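Local coordinates for protein Ton_1535 (Thermococcus onnurineus, PDB 3ZPJ) that is of unknown function but folds as an all-helical alpha-solenoid of stacked helices that includes an unusual left-handed helical turn, at residues I309-L323 against I335-A348. Residues are numbered along the deposited sequence; the frame is centred on the assembly and turned at random.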
# COMPACT_ATOMS: atom_id res chain seq x y z
N ILE A 309 -25.04 -1.87 -21.68
CA ILE A 309 -24.86 -1.91 -23.12
C ILE A 309 -23.53 -1.30 -23.59
O ILE A 309 -22.94 -1.75 -24.57
CB ILE A 309 -26.09 -1.29 -23.86
CG1 ILE A 309 -26.12 -1.72 -25.32
CG2 ILE A 309 -26.12 0.22 -23.74
CD1 ILE A 309 -27.36 -1.27 -26.04
N HIS A 310 -23.02 -0.31 -22.86
CA HIS A 310 -21.79 0.34 -23.27
C HIS A 310 -20.56 -0.44 -22.82
O HIS A 310 -19.59 -0.59 -23.57
CB HIS A 310 -21.74 1.78 -22.76
CG HIS A 310 -22.88 2.62 -23.26
ND1 HIS A 310 -24.02 2.85 -22.53
CD2 HIS A 310 -23.06 3.26 -24.44
CE1 HIS A 310 -24.85 3.60 -23.23
NE2 HIS A 310 -24.29 3.86 -24.39
N LYS A 311 -20.61 -0.94 -21.59
CA LYS A 311 -19.51 -1.74 -21.08
C LYS A 311 -19.37 -3.01 -21.91
O LYS A 311 -18.26 -3.45 -22.20
CB LYS A 311 -19.71 -2.08 -19.60
CG LYS A 311 -18.74 -1.36 -18.68
CD LYS A 311 -19.00 0.14 -18.67
CE LYS A 311 -17.85 0.90 -18.06
NZ LYS A 311 -16.65 0.90 -18.95
N ARG A 312 -20.49 -3.58 -22.31
CA ARG A 312 -20.47 -4.77 -23.13
C ARG A 312 -19.81 -4.45 -24.47
O ARG A 312 -18.98 -5.23 -24.97
CB ARG A 312 -21.89 -5.34 -23.33
CG ARG A 312 -21.97 -6.51 -24.31
CD ARG A 312 -23.24 -7.32 -24.13
NE ARG A 312 -24.38 -6.75 -24.86
CZ ARG A 312 -25.35 -6.02 -24.31
NH1 ARG A 312 -25.35 -5.76 -23.01
NH2 ARG A 312 -26.33 -5.56 -25.07
N SER A 313 -20.17 -3.31 -25.04
CA SER A 313 -19.58 -2.87 -26.30
C SER A 313 -18.06 -2.76 -26.19
O SER A 313 -17.34 -3.28 -27.04
CB SER A 313 -20.19 -1.54 -26.74
OG SER A 313 -21.46 -1.74 -27.33
N GLU A 314 -17.59 -2.12 -25.13
CA GLU A 314 -16.16 -1.96 -24.91
C GLU A 314 -15.44 -3.30 -24.78
O GLU A 314 -14.44 -3.53 -25.46
CB GLU A 314 -15.92 -1.10 -23.66
CG GLU A 314 -16.32 0.36 -23.84
CD GLU A 314 -16.53 1.10 -22.52
OE1 GLU A 314 -15.74 0.88 -21.57
OE2 GLU A 314 -17.51 1.89 -22.43
N ALA A 315 -15.96 -4.18 -23.93
CA ALA A 315 -15.32 -5.47 -23.67
C ALA A 315 -15.25 -6.33 -24.93
O ALA A 315 -14.26 -7.02 -25.18
CB ALA A 315 -16.05 -6.21 -22.55
N LEU A 316 -16.30 -6.26 -25.74
CA LEU A 316 -16.35 -7.04 -26.97
C LEU A 316 -15.30 -6.55 -27.96
O LEU A 316 -14.71 -7.34 -28.70
CB LEU A 316 -17.75 -6.99 -27.58
CG LEU A 316 -18.80 -7.88 -26.91
CD1 LEU A 316 -20.16 -7.75 -27.61
CD2 LEU A 316 -18.33 -9.33 -26.92
N LYS A 317 -15.08 -5.24 -27.98
CA LYS A 317 -14.08 -4.65 -28.87
C LYS A 317 -12.69 -5.14 -28.49
O LYS A 317 -11.99 -5.73 -29.32
CB LYS A 317 -14.13 -3.12 -28.83
CG LYS A 317 -13.05 -2.46 -29.68
CD LYS A 317 -13.31 -0.98 -29.92
CE LYS A 317 -12.29 -0.10 -29.22
NZ LYS A 317 -12.48 1.34 -29.56
N ALA A 318 -12.31 -4.90 -27.24
CA ALA A 318 -11.01 -5.30 -26.72
C ALA A 318 -10.67 -6.74 -27.09
O ALA A 318 -9.60 -7.02 -27.62
CB ALA A 318 -10.96 -5.13 -25.21
N ILE A 319 -11.59 -7.65 -26.80
CA ILE A 319 -11.39 -9.05 -27.13
C ILE A 319 -11.10 -9.21 -28.61
O ILE A 319 -10.20 -9.97 -29.00
CB ILE A 319 -12.63 -9.89 -26.76
CG1 ILE A 319 -12.79 -9.96 -25.24
CG2 ILE A 319 -12.53 -11.28 -27.37
CD1 ILE A 319 -14.15 -10.50 -24.79
N ALA A 320 -11.83 -8.48 -29.43
CA ALA A 320 -11.70 -8.60 -30.88
C ALA A 320 -10.36 -8.06 -31.37
O ALA A 320 -9.77 -8.62 -32.28
CB ALA A 320 -12.85 -7.92 -31.59
N LEU A 321 -9.88 -6.98 -30.76
CA LEU A 321 -8.59 -6.43 -31.13
C LEU A 321 -7.47 -7.42 -30.81
O LEU A 321 -6.57 -7.65 -31.62
CB LEU A 321 -8.31 -5.11 -30.41
CG LEU A 321 -9.22 -3.93 -30.72
CD1 LEU A 321 -8.72 -2.70 -29.97
CD2 LEU A 321 -9.33 -3.66 -32.21
N GLU A 322 -7.54 -8.00 -29.61
CA GLU A 322 -6.54 -8.97 -29.19
C GLU A 322 -6.55 -10.16 -30.13
O GLU A 322 -5.49 -10.66 -30.51
CB GLU A 322 -6.81 -9.44 -27.77
CG GLU A 322 -5.70 -10.31 -27.23
CD GLU A 322 -4.40 -9.54 -27.06
OE1 GLU A 322 -4.47 -8.33 -26.78
OE2 GLU A 322 -3.32 -10.16 -27.20
N LEU A 323 -7.74 -10.61 -30.51
CA LEU A 323 -7.85 -11.66 -31.51
C LEU A 323 -7.00 -11.33 -32.73
O LEU A 323 -6.17 -12.12 -33.13
CB LEU A 323 -9.30 -11.90 -31.91
CG LEU A 323 -10.08 -12.84 -30.98
CD1 LEU A 323 -11.42 -13.23 -31.58
CD2 LEU A 323 -9.26 -14.07 -30.67
N ILE A 335 -17.86 -11.29 -33.77
CA ILE A 335 -17.74 -10.54 -32.54
C ILE A 335 -17.98 -9.06 -32.79
O ILE A 335 -18.69 -8.40 -32.03
CB ILE A 335 -16.36 -10.75 -31.90
CG1 ILE A 335 -16.27 -12.17 -31.34
CG2 ILE A 335 -16.09 -9.72 -30.82
CD1 ILE A 335 -15.00 -12.43 -30.55
N ILE A 336 -17.41 -8.55 -33.86
CA ILE A 336 -17.56 -7.14 -34.19
C ILE A 336 -19.03 -6.83 -34.45
O ILE A 336 -19.56 -5.85 -33.92
CB ILE A 336 -16.70 -6.76 -35.39
CG1 ILE A 336 -15.23 -7.10 -35.12
CG2 ILE A 336 -16.85 -5.27 -35.68
CD1 ILE A 336 -14.46 -5.99 -34.50
N GLU A 337 -19.68 -7.67 -35.26
CA GLU A 337 -21.11 -7.54 -35.55
C GLU A 337 -21.93 -7.49 -34.27
O GLU A 337 -22.98 -6.86 -34.20
CB GLU A 337 -21.62 -8.72 -36.39
CG GLU A 337 -20.97 -8.88 -37.77
CD GLU A 337 -21.59 -10.02 -38.58
OE1 GLU A 337 -22.51 -10.70 -38.07
OE2 GLU A 337 -21.16 -10.23 -39.74
N SER A 338 -21.43 -8.20 -33.25
CA SER A 338 -22.08 -8.32 -31.96
C SER A 338 -22.08 -7.03 -31.15
O SER A 338 -22.90 -6.87 -30.24
CB SER A 338 -21.40 -9.43 -31.15
OG SER A 338 -21.82 -9.42 -29.80
N ILE A 339 -21.16 -6.12 -31.45
CA ILE A 339 -21.05 -4.89 -30.67
C ILE A 339 -22.31 -4.05 -30.84
O ILE A 339 -22.64 -3.64 -31.95
CB ILE A 339 -19.82 -4.06 -31.07
CG1 ILE A 339 -18.55 -4.91 -31.01
CG2 ILE A 339 -19.70 -2.83 -30.18
CD1 ILE A 339 -17.30 -4.21 -31.50
N PRO A 340 -23.04 -3.82 -29.73
CA PRO A 340 -24.31 -3.07 -29.75
C PRO A 340 -24.13 -1.60 -30.09
O PRO A 340 -24.99 -1.01 -30.74
CB PRO A 340 -24.82 -3.21 -28.31
CG PRO A 340 -24.10 -4.41 -27.76
CD PRO A 340 -22.75 -4.39 -28.41
N ASP A 341 -23.04 -0.99 -29.66
CA ASP A 341 -22.78 0.39 -30.04
C ASP A 341 -22.17 0.42 -31.44
O ASP A 341 -21.03 -0.00 -31.62
CB ASP A 341 -21.84 1.05 -29.04
CG ASP A 341 -21.85 2.55 -29.15
OD1 ASP A 341 -22.19 3.08 -30.23
OD2 ASP A 341 -21.54 3.21 -28.13
N PRO A 342 -22.94 0.91 -32.43
CA PRO A 342 -22.41 0.90 -33.80
C PRO A 342 -21.20 1.83 -33.93
O PRO A 342 -20.28 1.51 -34.67
CB PRO A 342 -23.60 1.37 -34.65
CG PRO A 342 -24.44 2.15 -33.73
CD PRO A 342 -24.26 1.56 -32.35
N LYS A 343 -21.20 2.95 -33.21
CA LYS A 343 -20.05 3.84 -33.18
C LYS A 343 -18.77 3.09 -32.81
O LYS A 343 -17.80 3.09 -33.57
CB LYS A 343 -20.29 4.99 -32.19
CG LYS A 343 -19.05 5.84 -31.97
CD LYS A 343 -19.35 7.01 -31.06
CE LYS A 343 -18.16 7.94 -30.97
NZ LYS A 343 -18.47 9.13 -30.12
N ILE A 344 -18.79 2.46 -31.64
CA ILE A 344 -17.70 1.59 -31.20
C ILE A 344 -17.41 0.48 -32.21
O ILE A 344 -16.25 0.18 -32.49
CB ILE A 344 -18.00 0.99 -29.83
CG1 ILE A 344 -17.89 2.08 -28.76
CG2 ILE A 344 -17.06 -0.16 -29.51
CD1 ILE A 344 -18.02 1.57 -27.36
N ARG A 345 -18.46 -0.12 -32.78
CA ARG A 345 -18.29 -1.21 -33.73
C ARG A 345 -17.48 -0.75 -34.94
O ARG A 345 -16.79 -1.55 -35.59
CB ARG A 345 -19.65 -1.73 -34.19
CG ARG A 345 -19.57 -2.94 -35.10
CD ARG A 345 -20.92 -3.24 -35.74
NE ARG A 345 -21.44 -2.04 -36.38
CZ ARG A 345 -22.63 -1.95 -36.96
NH1 ARG A 345 -23.45 -2.99 -36.97
NH2 ARG A 345 -23.00 -0.81 -37.51
N GLU A 346 -17.56 0.54 -35.25
CA GLU A 346 -16.82 1.13 -36.36
C GLU A 346 -15.37 1.38 -35.99
O GLU A 346 -14.46 1.13 -36.77
CB GLU A 346 -17.48 2.43 -36.82
CG GLU A 346 -18.86 2.24 -37.42
CD GLU A 346 -18.85 1.23 -38.55
OE1 GLU A 346 -18.18 1.49 -39.57
OE2 GLU A 346 -19.51 0.17 -38.42
N GLU A 347 -15.15 1.88 -34.77
CA GLU A 347 -13.81 2.13 -34.27
C GLU A 347 -12.99 0.85 -34.22
O GLU A 347 -11.81 0.84 -34.56
CB GLU A 347 -13.89 2.74 -32.88
CG GLU A 347 -14.74 3.98 -32.86
CD GLU A 347 -14.89 4.52 -31.46
OE1 GLU A 347 -14.42 3.85 -30.52
OE2 GLU A 347 -15.49 5.62 -31.31
N ALA A 348 -13.62 -0.24 -33.80
CA ALA A 348 -12.99 -1.54 -33.80
C ALA A 348 -12.68 -1.96 -35.22
O ALA A 348 -11.74 -2.71 -35.47
CB ALA A 348 -13.89 -2.56 -33.14
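K317 lays its aliphatic chain over A348 and I344 of helix 342-351. Its CG lies 3.6 Å from the CB of A348, and its CD touches I344 CG2. CG stands anti to the backbone N (chi1 176°), and a bend at chi3 carries the amine to E347. K317 NZ forms a salt bridge with E347 OE1 at 3.3 Å, weak as a hydrogen bond. A second, long and weak ion pair reaches E351. I335 is a knob set in the hole formed by L316, I319, A320 and L323. Its CG2 branch meets A320 CB at 3.8 Å, while I335 CD1 reaches L323 CD1, the two side chains crossing at about a right angle. Helices 332-338 and 342-351 are consecutive helices of an alpha-solenoid. Helix 309-323 packs against both near the C-terminal end of the chain, and its axis runs 12° from that of helix 342-348. P340, in the turn between those helices, puts its ring against I309, R312 and S313. P340 CB meets I309 CG1 at 3.6 Å, and P340 CG lies obliquely by the R312 guanidinium, whose NH1 bonds to I306 O. Beside the ring, S313 OG accepts from D341 N (2.9 Å, N-H...O angle 151°) and donates to I309 O at 3.1 Å. With an alanine here in place of the serine, the D341 amide would probably lose this acceptor and the turn be held less firmly to the helix.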